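Local coordinates for ribosome maturation protein SDO1 homolog (Methanothermobacter thermautotrophicus, PDB 2WBM) that probably binds the ribosome and acts in its maturation as an archaeal member of the SDO1/SBDS family, at residues A[37-42]-A[82-87]; A[45-50]-A[56-61]; A[67-72]-A[94-99]; A[106-111]-A[157-162]. One frame throughout, in Å; residues are numbered along the deposited sequence.

Contact 1 of 4, residues A[37-42]-A[82-87]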
loop_
_atom_site.group_PDB
_atom_site.type_symbol
_atom_site.label_atom_id
_atom_site.label_comp_id
_atom_site.label_asym_id
_atom_site.label_seq_id
_atom_site.Cartn_x
_atom_site.Cartn_y
_atom_site.Cartn_z
ATOM N N GLU A 37 -32.824 -1.602 10.617
ATOM C CA GLU A 37 -32.217 -0.615 11.511
ATOM C C GLU A 37 -30.712 -0.503 11.277
ATOM O O GLU A 37 -29.993 -1.495 11.397
ATOM C CB GLU A 37 -32.499 -0.966 12.985
ATOM C CG GLU A 37 -33.979 -0.934 13.367
ATOM C CD GLU A 37 -34.560 0.495 13.467
ATOM O OE1 GLU A 37 -33.830 1.465 13.178
ATOM O OE2 GLU A 37 -35.752 0.635 13.831
ATOM N N ARG A 38 -30.235 0.708 10.969
ATOM C CA ARG A 38 -28.805 0.968 10.801
ATOM C C ARG A 38 -28.060 1.303 12.091
ATOM O O ARG A 38 -28.571 1.994 12.974
ATOM C CB ARG A 38 -28.563 2.113 9.825
ATOM C CG ARG A 38 -28.988 1.797 8.425
ATOM C CD ARG A 38 -28.852 2.998 7.558
ATOM N NE ARG A 38 -29.358 2.708 6.226
ATOM C CZ ARG A 38 -29.398 3.583 5.228
ATOM N NH1 ARG A 38 -28.956 4.823 5.407
ATOM N NH2 ARG A 38 -29.890 3.217 4.058
ATOM N N PHE A 39 -26.856 0.767 12.170
ATOM C CA PHE A 39 -25.878 1.043 13.208
ATOM C C PHE A 39 -24.612 1.429 12.469
ATOM O O PHE A 39 -24.171 0.722 11.535
ATOM C CB PHE A 39 -25.626 -0.201 14.066
ATOM C CG PHE A 39 -26.828 -0.666 14.851
ATOM C CD1 PHE A 39 -27.013 -0.258 16.176
ATOM C CD2 PHE A 39 -27.764 -1.531 14.273
ATOM C CE1 PHE A 39 -28.104 -0.699 16.917
ATOM C CE2 PHE A 39 -28.878 -1.970 14.983
ATOM C CZ PHE A 39 -29.055 -1.568 16.328
ATOM N N GLU A 40 -24.038 2.565 12.847
ATOM C CA GLU A 40 -22.938 3.160 12.100
ATOM C C GLU A 40 -21.864 3.635 13.050
ATOM O O GLU A 40 -22.165 4.112 14.156
ATOM C CB GLU A 40 -23.412 4.354 11.283
ATOM C CG GLU A 40 -24.426 3.940 10.181
ATOM C CD GLU A 40 -24.942 5.072 9.338
ATOM O OE1 GLU A 40 -24.580 6.257 9.568
ATOM O OE2 GLU A 40 -25.740 4.765 8.421
ATOM N N VAL A 41 -20.621 3.534 12.593
ATOM C CA VAL A 41 -19.485 4.105 13.323
ATOM C C VAL A 41 -18.614 4.926 12.386
ATOM O O VAL A 41 -18.616 4.695 11.177
ATOM C CB VAL A 41 -18.629 2.999 14.028
ATOM C CG1 VAL A 41 -19.390 2.442 15.238
ATOM C CG2 VAL A 41 -18.216 1.860 13.036
ATOM N N LEU A 42 -17.905 5.904 12.945
ATOM C CA LEU A 42 -17.023 6.773 12.177
ATOM C C LEU A 42 -15.619 6.235 12.346
ATOM O O LEU A 42 -15.145 6.085 13.482
ATOM C CB LEU A 42 -17.096 8.208 12.698
ATOM C CG LEU A 42 -18.406 8.913 12.329
ATOM C CD1 LEU A 42 -18.579 10.214 13.131
ATOM C CD2 LEU A 42 -18.380 9.199 10.829
ATOM N N GLU A 82 -30.312 -0.326 24.567
ATOM C CA GLU A 82 -31.265 -1.418 24.424
ATOM C C GLU A 82 -31.217 -2.010 23.011
ATOM O O GLU A 82 -31.209 -3.230 22.839
ATOM C CB GLU A 82 -32.675 -0.921 24.752
ATOM C CG GLU A 82 -33.756 -1.987 24.752
ATOM C CD GLU A 82 -35.118 -1.398 25.050
ATOM O OE1 GLU A 82 -35.201 -0.170 25.281
ATOM O OE2 GLU A 82 -36.103 -2.156 25.045
ATOM N N ALA A 83 -31.202 -1.138 22.004
ATOM C CA ALA A 83 -31.147 -1.593 20.606
ATOM C C ALA A 83 -29.853 -2.369 20.316
ATOM O O ALA A 83 -29.878 -3.402 19.631
ATOM C CB ALA A 83 -31.287 -0.420 19.636
ATOM N N MET A 84 -28.735 -1.883 20.852
ATOM C CA MET A 84 -27.461 -2.584 20.663
ATOM C C MET A 84 -27.465 -3.943 21.328
ATOM O O MET A 84 -26.986 -4.910 20.740
ATOM C CB MET A 84 -26.280 -1.736 21.133
ATOM C CG MET A 84 -25.995 -0.577 20.196
ATOM S SD MET A 84 -24.529 0.340 20.705
ATOM C CE MET A 84 -25.057 1.173 22.192
ATOM N N ARG A 85 -28.027 -4.024 22.536
ATOM C CA ARG A 85 -28.134 -5.307 23.238
ATOM C C ARG A 85 -29.018 -6.275 22.452
ATOM O O ARG A 85 -28.733 -7.467 22.392
ATOM C CB ARG A 85 -28.670 -5.127 24.664
ATOM C CG ARG A 85 -27.670 -4.499 25.632
ATOM C CD ARG A 85 -28.155 -4.547 27.085
ATOM N NE ARG A 85 -29.399 -3.794 27.285
ATOM C CZ ARG A 85 -29.469 -2.550 27.762
ATOM N NH1 ARG A 85 -28.360 -1.893 28.102
ATOM N NH2 ARG A 85 -30.656 -1.960 27.898
ATOM N N LYS A 86 -30.096 -5.765 21.858
ATOM C CA LYS A 86 -30.988 -6.611 21.071
ATOM C C LYS A 86 -30.254 -7.207 19.862
ATOM O O LYS A 86 -30.377 -8.395 19.586
ATOM C CB LYS A 86 -32.242 -5.827 20.631
ATOM C CG LYS A 86 -33.274 -6.628 19.837
ATOM C CD LYS A 86 -34.056 -7.609 20.693
ATOM C CE LYS A 86 -35.216 -8.209 19.899
ATOM N NZ LYS A 86 -35.900 -9.279 20.657
ATOM N N VAL A 87 -29.470 -6.385 19.175
ATOM C CA VAL A 87 -28.830 -6.779 17.911
ATOM C C VAL A 87 -27.478 -7.477 18.098
ATOM O O VAL A 87 -27.212 -8.493 17.447
ATOM C CB VAL A 87 -28.701 -5.566 16.960
ATOM C CG1 VAL A 87 -27.797 -5.867 15.745
ATOM C CG2 VAL A 87 -30.099 -5.131 16.506
#
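Phe39 reaches from strand 37-42 to helix 82-87 and makes every side-chain contact between them. The strand and helix axes cross at 102° and come no nearer than 10.8 Å. One large ring bridges that spacing.

The interaction is apolar packing on the outer end of the ring. Val87 CG2 lies 3.7 Å from Phe39 CE2 and equally close to CZ. Met84 meets the other flank of the ring, where its CG is 3.9 Å from Phe39 CE1. From there the methionine chain bends at its third torsion and its end leads away from the strand. Ala83 CB is a looser neighbour at the ring's tip, 4.2 Å from Phe39 CZ. Met84 CG and Val87 CG2 come to the ring obliquely. The phenyl group stands beside its own backbone N (chi1 -64°), and its bond from the strand already points toward the helix.

No hydrogen bond crosses the contact. Ala83 O is 3.9 Å from Phe39 CZ, but this oxygen is used within the helix, where it accepts from Val87 N at 3.0 Å.

The ring also meets Phe88 edge-to-face and touches Ile100 of helix 93-103. Its strand pairs with strand 28-34 through backbone bonds between Phe39 and Leu32. Phe39 thus joins an outermost strand of the three-stranded antiparallel sheet to helices 81-88 and 93-103 within the N-terminal region.

Contact 2 of 4, residues A[45-50]-A[56-61]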
loop_
_atom_site.group_PDB
_atom_site.type_symbol
_atom_site.label_atom_id
_atom_site.label_comp_id
_atom_site.label_asym_id
_atom_site.label_seq_id
_atom_site.Cartn_x
_atom_site.Cartn_y
_atom_site.Cartn_z
ATOM N N PRO A 45 -10.385 5.256 7.371
ATOM C CA PRO A 45 -10.644 4.314 6.275
ATOM C C PRO A 45 -9.472 3.352 6.043
ATOM O O PRO A 45 -9.696 2.176 5.713
ATOM C CB PRO A 45 -10.845 5.233 5.061
ATOM C CG PRO A 45 -10.089 6.482 5.394
ATOM C CD PRO A 45 -10.310 6.650 6.890
ATOM N N ASP A 46 -8.248 3.840 6.232
ATOM C CA ASP A 46 -7.057 3.007 6.026
ATOM C C ASP A 46 -7.008 1.928 7.108
ATOM O O ASP A 46 -6.819 0.748 6.818
ATOM C CB ASP A 46 -5.789 3.851 6.079
ATOM C CG ASP A 46 -5.660 4.789 4.896
ATOM O OD1 ASP A 46 -6.017 4.398 3.762
ATOM O OD2 ASP A 46 -5.183 5.923 5.101
ATOM N N LEU A 47 -7.218 2.334 8.354
ATOM C CA LEU A 47 -7.157 1.386 9.460
ATOM C C LEU A 47 -8.346 0.429 9.451
ATOM O O LEU A 47 -8.177 -0.750 9.778
ATOM C CB LEU A 47 -7.013 2.105 10.800
ATOM C CG LEU A 47 -5.682 2.846 10.995
ATOM C CD1 LEU A 47 -5.699 3.578 12.342
ATOM C CD2 LEU A 47 -4.461 1.919 10.883
ATOM N N ALA A 48 -9.519 0.922 9.042
ATOM C CA ALA A 48 -10.705 0.074 8.877
ATOM C C ALA A 48 -10.437 -1.009 7.825
ATOM O O ALA A 48 -10.787 -2.177 8.028
ATOM C CB ALA A 48 -11.953 0.912 8.506
ATOM N N ALA A 49 -9.804 -0.633 6.712
ATOM C CA ALA A 49 -9.478 -1.609 5.673
ATOM C C ALA A 49 -8.511 -2.674 6.196
ATOM O O ALA A 49 -8.663 -3.864 5.893
ATOM C CB ALA A 49 -8.909 -0.919 4.427
ATOM N N GLU A 50 -7.520 -2.242 6.977
ATOM C CA GLU A 50 -6.536 -3.154 7.570
ATOM C C GLU A 50 -7.188 -4.102 8.570
ATOM O O GLU A 50 -6.858 -5.297 8.603
ATOM C CB GLU A 50 -5.397 -2.389 8.268
ATOM C CG GLU A 50 -4.360 -1.758 7.345
ATOM C CD GLU A 50 -3.632 -2.763 6.457
ATOM O OE1 GLU A 50 -3.404 -3.925 6.879
ATOM O OE2 GLU A 50 -3.262 -2.375 5.328
ATOM N N SER A 56 -4.954 -9.271 11.188
ATOM C CA SER A 56 -4.542 -7.884 11.396
ATOM C C SER A 56 -4.213 -7.592 12.856
ATOM O O SER A 56 -4.870 -8.105 13.761
ATOM C CB SER A 56 -5.632 -6.919 10.932
ATOM O OG SER A 56 -5.309 -5.592 11.318
ATOM N N ASP A 57 -3.201 -6.754 13.070
ATOM C CA ASP A 57 -2.809 -6.332 14.417
ATOM C C ASP A 57 -3.380 -4.970 14.826
ATOM O O ASP A 57 -3.103 -4.480 15.922
ATOM C CB ASP A 57 -1.287 -6.342 14.560
ATOM C CG ASP A 57 -0.737 -7.733 14.838
ATOM O OD1 ASP A 57 -1.512 -8.712 14.758
ATOM O OD2 ASP A 57 0.471 -7.853 15.141
ATOM N N VAL A 58 -4.185 -4.373 13.946
ATOM C CA VAL A 58 -4.799 -3.073 14.201
ATOM C C VAL A 58 -5.879 -3.203 15.272
ATOM O O VAL A 58 -6.782 -4.030 15.156
ATOM C CB VAL A 58 -5.429 -2.484 12.906
ATOM C CG1 VAL A 58 -6.134 -1.155 13.181
ATOM C CG2 VAL A 58 -4.372 -2.306 11.824
ATOM N N SER A 59 -5.798 -2.378 16.309
ATOM C CA SER A 59 -6.797 -2.412 17.371
ATOM C C SER A 59 -8.023 -1.583 17.014
ATOM O O SER A 59 -7.919 -0.543 16.351
ATOM C CB SER A 59 -6.205 -1.920 18.687
ATOM O OG SER A 59 -6.309 -0.514 18.766
ATOM N N VAL A 60 -9.186 -2.043 17.467
ATOM C CA VAL A 60 -10.428 -1.345 17.212
ATOM C C VAL A 60 -10.394 0.104 17.739
ATOM O O VAL A 60 -10.958 1.011 17.104
ATOM C CB VAL A 60 -11.670 -2.149 17.712
ATOM C CG1 VAL A 60 -11.795 -2.141 19.232
ATOM C CG2 VAL A 60 -12.928 -1.608 17.072
ATOM N N GLU A 61 -9.710 0.317 18.868
ATOM C CA GLU A 61 -9.573 1.654 19.449
ATOM C C GLU A 61 -8.871 2.614 18.485
ATOM O O GLU A 61 -9.195 3.796 18.441
ATOM C CB GLU A 61 -8.841 1.610 20.792
ATOM C CG GLU A 61 -9.647 0.906 21.881
ATOM C CD GLU A 61 -9.345 -0.589 22.001
ATOM O OE1 GLU A 61 -8.883 -1.213 21.018
ATOM O OE2 GLU A 61 -9.575 -1.142 23.099
HETATM O O HOH W 1 -3.384 -5.253 9.301
#
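The end of helix segment 45-50 and the start of 56-61 lie close in space, with Glu50 CA and Ser56 CA 6.4 Å apart, and the second segment then runs past the helix as a loop before a new helix begins at Val60.

Val58 is the apolar link. Its two methyls divide the helix between them. CG1 packs 4.1 Å from Leu47 CB, with the two side chains crossing at about a right angle. CG2 rests 3.7 Å from Glu50 CB, so the glutamate gives its aliphatic base to the packing. CG1 stands anti to the backbone N of Val58 (chi1 177°), which leaves CG2 beside that N and pointed at the next turn of the helix.

Ser56 supplies the polar link. Its OG accepts from Val58 N at 3.1 Å, with a nearly straight N-H...O angle of 164°. This is an ST turn, and it fixes the loop just where Val58 enters the packing. A water connects the same OG to Glu50 OE1, 2.8 Å from each, and donates to the carboxylate. A bend at chi2 (-60°) brings the carboxylate to this water. Were Ser56 an alanine, Val58 N would probably lose its side-chain acceptor and the water its serine partner, and the turn could shift.

Leu47 and Val58 also both touch Val63, so the loop closes helix 45-52 against helix 60-63 of the N-terminal domain. The chemistry is that of a partly exposed surface: a small apolar patch, bordered by a water bridge that ties a probably charged carboxylate to a neutral hydroxyl.

Contact 3 of 4, residues A[67-72]-A[94-99]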
loop_
_atom_site.group_PDB
_atom_site.type_symbol
_atom_site.label_atom_id
_atom_site.label_comp_id
_atom_site.label_asym_id
_atom_site.label_seq_id
_atom_site.Cartn_x
_atom_site.Cartn_y
_atom_site.Cartn_z
ATOM N N GLN A 67 -15.631 6.783 20.104
ATOM C CA GLN A 67 -16.166 5.496 20.563
ATOM C C GLN A 67 -17.667 5.599 20.800
ATOM O O GLN A 67 -18.124 5.530 21.937
ATOM C CB GLN A 67 -15.440 5.023 21.831
ATOM C CG GLN A 67 -13.944 4.851 21.634
ATOM C CD GLN A 67 -13.250 4.291 22.870
ATOM O OE1 GLN A 67 -13.882 4.057 23.899
ATOM N NE2 GLN A 67 -11.937 4.110 22.781
ATOM N N GLU A 68 -18.420 5.795 19.719
ATOM C CA GLU A 68 -19.877 5.963 19.812
ATOM C C GLU A 68 -20.495 5.197 18.665
ATOM O O GLU A 68 -19.929 5.156 17.564
ATOM C CB GLU A 68 -20.291 7.429 19.694
ATOM C CG GLU A 68 -19.732 8.313 20.764
ATOM C CD GLU A 68 -20.181 9.753 20.588
ATOM O OE1 GLU A 68 -19.790 10.350 19.566
ATOM O OE2 GLU A 68 -20.898 10.274 21.463
ATOM N N VAL A 69 -21.640 4.582 18.926
ATOM C CA VAL A 69 -22.370 3.869 17.880
ATOM C C VAL A 69 -23.575 4.729 17.513
ATOM O O VAL A 69 -24.386 5.119 18.374
ATOM C CB VAL A 69 -22.795 2.451 18.319
ATOM C CG1 VAL A 69 -23.583 1.767 17.186
ATOM C CG2 VAL A 69 -21.554 1.600 18.707
ATOM N N PHE A 70 -23.675 5.050 16.226
ATOM C CA PHE A 70 -24.742 5.909 15.740
ATOM C C PHE A 70 -25.862 5.107 15.084
ATOM O O PHE A 70 -25.644 4.022 14.553
ATOM C CB PHE A 70 -24.183 6.894 14.693
ATOM C CG PHE A 70 -23.162 7.862 15.254
ATOM C CD1 PHE A 70 -23.569 9.096 15.727
ATOM C CD2 PHE A 70 -21.797 7.506 15.319
ATOM C CE1 PHE A 70 -22.625 10.017 16.261
ATOM C CE2 PHE A 70 -20.847 8.402 15.876
ATOM C CZ PHE A 70 -21.268 9.660 16.327
ATOM N N ARG A 71 -27.056 5.684 15.090
ATOM C CA ARG A 71 -28.110 5.240 14.185
ATOM C C ARG A 71 -27.824 5.847 12.817
ATOM O O ARG A 71 -28.000 5.192 11.790
ATOM C CB ARG A 71 -29.465 5.711 14.683
ATOM C CG ARG A 71 -29.807 5.100 16.052
ATOM C CD ARG A 71 -31.124 5.627 16.537
ATOM N NE ARG A 71 -32.250 4.833 16.022
ATOM C CZ ARG A 71 -33.514 5.244 15.996
ATOM N NH1 ARG A 71 -33.835 6.466 16.394
ATOM N NH2 ARG A 71 -34.456 4.435 15.536
ATOM N N ASP A 72 -27.412 7.117 12.810
ATOM C CA ASP A 72 -27.002 7.777 11.575
ATOM C C ASP A 72 -25.827 8.685 11.899
ATOM O O ASP A 72 -25.986 9.710 12.558
ATOM C CB ASP A 72 -28.149 8.563 10.926
ATOM C CG ASP A 72 -27.756 9.145 9.568
ATOM O OD1 ASP A 72 -26.737 9.859 9.498
ATOM O OD2 ASP A 72 -28.457 8.880 8.569
ATOM N N LEU A 94 -16.895 -0.775 21.832
ATOM C CA LEU A 94 -15.664 -1.471 21.444
ATOM C C LEU A 94 -15.937 -2.940 21.095
ATOM O O LEU A 94 -15.102 -3.596 20.479
ATOM C CB LEU A 94 -14.583 -1.344 22.530
ATOM C CG LEU A 94 -14.126 0.109 22.796
ATOM C CD1 LEU A 94 -13.083 0.203 23.900
ATOM C CD2 LEU A 94 -13.614 0.794 21.512
ATOM N N GLU A 95 -17.101 -3.442 21.499
ATOM C CA GLU A 95 -17.493 -4.816 21.167
ATOM C C GLU A 95 -18.442 -4.823 19.967
ATOM O O GLU A 95 -18.462 -5.775 19.188
ATOM C CB GLU A 95 -18.106 -5.533 22.376
ATOM C CG GLU A 95 -17.095 -5.816 23.496
ATOM C CD GLU A 95 -17.709 -6.437 24.744
ATOM O OE1 GLU A 95 -18.948 -6.587 24.816
ATOM O OE2 GLU A 95 -16.943 -6.782 25.672
ATOM N N VAL A 96 -19.215 -3.757 19.809
ATOM C CA VAL A 96 -20.107 -3.633 18.658
ATOM C C VAL A 96 -19.321 -3.338 17.372
ATOM O O VAL A 96 -19.606 -3.898 16.307
ATOM C CB VAL A 96 -21.184 -2.555 18.909
ATOM C CG1 VAL A 96 -21.970 -2.246 17.620
ATOM C CG2 VAL A 96 -22.126 -3.009 20.024
ATOM N N THR A 97 -18.346 -2.441 17.478
ATOM C CA THR A 97 -17.617 -1.962 16.300
ATOM C C THR A 97 -16.945 -3.069 15.449
ATOM O O THR A 97 -17.043 -3.019 14.213
ATOM C CB THR A 97 -16.620 -0.845 16.684
ATOM O OG1 THR A 97 -17.354 0.299 17.129
ATOM C CG2 THR A 97 -15.739 -0.469 15.501
ATOM N N PRO A 98 -16.274 -4.060 16.079
ATOM C CA PRO A 98 -15.667 -5.129 15.256
ATOM C C PRO A 98 -16.697 -5.878 14.423
ATOM O O PRO A 98 -16.380 -6.298 13.305
ATOM C CB PRO A 98 -15.057 -6.076 16.290
ATOM C CG PRO A 98 -14.782 -5.213 17.478
ATOM C CD PRO A 98 -15.895 -4.202 17.502
ATOM N N VAL A 99 -17.915 -6.033 14.948
ATOM C CA VAL A 99 -18.996 -6.690 14.188
ATOM C C VAL A 99 -19.423 -5.812 12.998
ATOM O O VAL A 99 -19.575 -6.305 11.868
ATOM C CB VAL A 99 -20.216 -7.044 15.075
ATOM C CG1 VAL A 99 -21.255 -7.821 14.263
ATOM C CG2 VAL A 99 -19.755 -7.885 16.282
#
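Gln67 and Leu94 cross obliquely, the amide end of the glutamine lying against the branched end of the leucine. Leu94 CD2 is 3.8 Å from Gln67 CD and 3.9 Å from NE2. The second methyl, CD1, sits 3.9 Å from Gln67 OE1. Both methyls thus meet the amide group, and the contact is van der Waals packing without a hydrogen bond. The glutamine chain is extended beyond CG (chi2 -176°), which carries its end over to the helix. With only an alanine in place of Leu94, a gap is likely to open beside the amide, and the end of Gln67 would be freer to turn.

Val69 and Val96 form the second, more deeply buried pair. They meet branch to branch at a slant, and both point their CB atoms toward each other's segment. Val69 CG2 lies 4.0 Å from Val96 CG1. In Val96 this methyl is anti to the backbone N (chi1 170°), and it is the branch that meets Val69.

The helix is kinked here, since the N of Pro98 has no bond to the preceding turn. Thr97 OG1 hydrogen-bonds back to Pro93 O, one turn earlier in the helix.

Segment 67-72 lies alongside strand 37-43, with a backbone hydrogen bond between Phe70 and Glu40, and it packs on helix 93-103. Val69 also touches Phe39 of strand 37-43 and Met84 of helix 81-88, while Val96 packs on Phe88. Toward the surface, Gln67 and Leu94 both reach Glu61 of helix 60-63.

Contact 4 of 4, residues A[106-111]-A[157-162]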
loop_
_atom_site.group_PDB
_atom_site.type_symbol
_atom_site.label_atom_id
_atom_site.label_comp_id
_atom_site.label_asym_id
_atom_site.label_seq_id
_atom_site.Cartn_x
_atom_site.Cartn_y
_atom_site.Cartn_z
ATOM N N ILE A 106 -19.085 -0.086 3.867
ATOM C CA ILE A 106 -18.401 1.194 4.026
ATOM C C ILE A 106 -19.136 2.226 3.178
ATOM O O ILE A 106 -19.437 1.980 2.007
ATOM C CB ILE A 106 -16.926 1.109 3.556
ATOM C CG1 ILE A 106 -16.131 0.120 4.425
ATOM C CG2 ILE A 106 -16.278 2.500 3.540
ATOM C CD1 ILE A 106 -15.946 0.532 5.878
ATOM N N GLN A 107 -19.446 3.366 3.787
ATOM C CA GLN A 107 -20.169 4.428 3.101
ATOM C C GLN A 107 -19.244 5.623 2.932
ATOM O O GLN A 107 -18.652 6.105 3.929
ATOM C CB GLN A 107 -21.416 4.811 3.918
ATOM C CG GLN A 107 -22.308 3.608 4.285
ATOM C CD GLN A 107 -22.862 2.873 3.065
ATOM O OE1 GLN A 107 -22.911 1.638 3.039
ATOM N NE2 GLN A 107 -23.270 3.627 2.045
ATOM N N LEU A 108 -19.122 6.068 1.686
ATOM C CA LEU A 108 -18.262 7.174 1.290
ATOM C C LEU A 108 -19.087 8.308 0.737
ATOM O O LEU A 108 -20.116 8.075 0.099
ATOM C CB LEU A 108 -17.290 6.729 0.189
ATOM C CG LEU A 108 -16.448 5.485 0.481
ATOM C CD1 LEU A 108 -15.560 5.171 -0.693
ATOM C CD2 LEU A 108 -15.628 5.641 1.772
ATOM N N THR A 109 -18.603 9.538 0.911
ATOM C CA THR A 109 -19.204 10.684 0.200
ATOM C C THR A 109 -18.676 10.651 -1.235
ATOM O O THR A 109 -17.717 9.918 -1.529
ATOM C CB THR A 109 -18.810 12.017 0.850
ATOM O OG1 THR A 109 -17.410 12.246 0.657
ATOM C CG2 THR A 109 -19.114 12.006 2.358
ATOM N N ALA A 110 -19.290 11.428 -2.128
ATOM C CA ALA A 110 -18.817 11.482 -3.517
ATOM C C ALA A 110 -17.367 11.968 -3.564
ATOM O O ALA A 110 -16.532 11.410 -4.296
ATOM C CB ALA A 110 -19.707 12.387 -4.354
ATOM N N GLU A 111 -17.065 13.006 -2.785
ATOM C CA GLU A 111 -15.705 13.532 -2.780
ATOM C C GLU A 111 -14.688 12.499 -2.253
ATOM O O GLU A 111 -13.583 12.376 -2.795
ATOM C CB GLU A 111 -15.626 14.848 -2.000
ATOM C CG GLU A 111 -14.225 15.475 -2.001
ATOM C CD GLU A 111 -13.660 15.770 -3.407
ATOM O OE1 GLU A 111 -14.422 15.817 -4.411
ATOM O OE2 GLU A 111 -12.427 15.963 -3.503
ATOM N N VAL A 157 -10.284 0.893 -10.224
ATOM C CA VAL A 157 -9.654 0.900 -8.914
ATOM C C VAL A 157 -10.738 1.113 -7.834
ATOM O O VAL A 157 -11.616 1.963 -7.989
ATOM C CB VAL A 157 -8.536 1.975 -8.843
ATOM C CG1 VAL A 157 -8.063 2.226 -7.409
ATOM C CG2 VAL A 157 -7.347 1.577 -9.738
ATOM N N ASP A 158 -10.688 0.308 -6.777
ATOM C CA ASP A 158 -11.623 0.449 -5.654
ATOM C C ASP A 158 -11.159 1.567 -4.734
ATOM O O ASP A 158 -9.963 1.689 -4.463
ATOM C CB ASP A 158 -11.689 -0.853 -4.861
ATOM C CG ASP A 158 -12.849 -0.876 -3.895
ATOM O OD1 ASP A 158 -13.972 -1.129 -4.367
ATOM O OD2 ASP A 158 -12.647 -0.616 -2.685
ATOM N N PRO A 159 -12.103 2.375 -4.204
ATOM C CA PRO A 159 -11.715 3.422 -3.257
ATOM C C PRO A 159 -11.204 2.888 -1.902
ATOM O O PRO A 159 -10.407 3.561 -1.241
ATOM C CB PRO A 159 -13.032 4.188 -3.035
ATOM C CG PRO A 159 -14.112 3.156 -3.340
ATOM C CD PRO A 159 -13.547 2.421 -4.520
ATOM N N PHE A 160 -11.649 1.697 -1.494
ATOM C CA PHE A 160 -11.475 1.265 -0.103
ATOM C C PHE A 160 -10.472 0.130 0.109
ATOM O O PHE A 160 -9.686 0.164 1.066
ATOM C CB PHE A 160 -12.833 0.896 0.517
ATOM C CG PHE A 160 -12.755 0.470 1.966
ATOM C CD1 PHE A 160 -12.563 1.414 2.978
ATOM C CD2 PHE A 160 -12.866 -0.878 2.320
ATOM C CE1 PHE A 160 -12.476 1.028 4.317
ATOM C CE2 PHE A 160 -12.790 -1.277 3.652
ATOM C CZ PHE A 160 -12.599 -0.316 4.664
ATOM N N LYS A 161 -10.525 -0.888 -0.749
ATOM C CA LYS A 161 -9.627 -2.039 -0.646
ATOM C C LYS A 161 -8.183 -1.567 -0.559
ATOM O O LYS A 161 -7.799 -0.618 -1.228
ATOM C CB LYS A 161 -9.785 -2.948 -1.861
ATOM C CG LYS A 161 -11.125 -3.661 -1.928
ATOM C CD LYS A 161 -11.163 -4.608 -3.105
ATOM C CE LYS A 161 -12.560 -5.167 -3.317
ATOM N NZ LYS A 161 -12.598 -5.951 -4.582
ATOM N N THR A 162 -7.385 -2.224 0.274
ATOM C CA THR A 162 -5.987 -1.804 0.438
ATOM C C THR A 162 -5.211 -1.847 -0.882
ATOM O O THR A 162 -5.496 -2.661 -1.775
ATOM C CB THR A 162 -5.258 -2.645 1.477
ATOM O OG1 THR A 162 -5.193 -4.003 1.025
ATOM C CG2 THR A 162 -5.981 -2.582 2.844
#
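The junction between the N-terminal region and domain II of this SBDS-family protein is where Ile106 and Leu108 meet Phe160 and Pro159. Ile106 belongs to strand 105-107, an outer strand of the three-stranded sheet. Its partners lie in the loop that precedes helix 163-174.

Ile106 sits over one face of the Phe160 ring. Its CG1 is 3.6 Å from the ring centroid and 14° off the ring normal, a CH-pi contact over the middle of the face. The end methyl Ile106 CD1 lies 3.7 Å from Phe160 CZ, and Ile106 CG2 lies 3.9 Å from Phe160 CD1. These two carbons reach out past the rim of the ring. The phenyl group stands anti to its own backbone N (chi1 -179°), held out from the loop toward the strand.

Leu108 makes the second contact. Its CD1 presses against the proline ring, 3.6 Å from both Pro159 CB and Pro159 CG.

Asp158 shapes the loop behind these residues. Its OD2 accepts two backbone bonds, from Phe160 N at 2.8 Å and from Lys161 N at 2.9 Å. The first donor comes from above the carboxylate plane and the second from the anti side. This double grip fixes the backbone that presents Phe160.

Phe160 also touches Ala49 and Arg52 of helix 45-52, and Pro159 packs on Ile117 of helix 110-131. The pattern is that of an apolar interdomain contact, with a strand end packed on a loop that is itself set by an Asx turn and Asx motif.

Contacts 1 and 3 are close neighbours, with centres about 7 Å apart. Their segments alternate along the chain, and Glu40 O lies 2.7 Å from Phe70 N, a probable hydrogen bond. Contact 2 is about 14 Å from contact 3, centre to centre, and joins it by packing, with Val60 CG2 3.4 Å from Thr97 CG2. These three lie within the N-terminal domain. Contact 4 leads out to domain II. It touches contact 2, where Phe160 CZ is 3.5 Å from Ala49 N, but not contact 1, although both reach the same three-stranded sheet. Helix 45-52 therefore faces both the 56-61 loop and the interdomain junction.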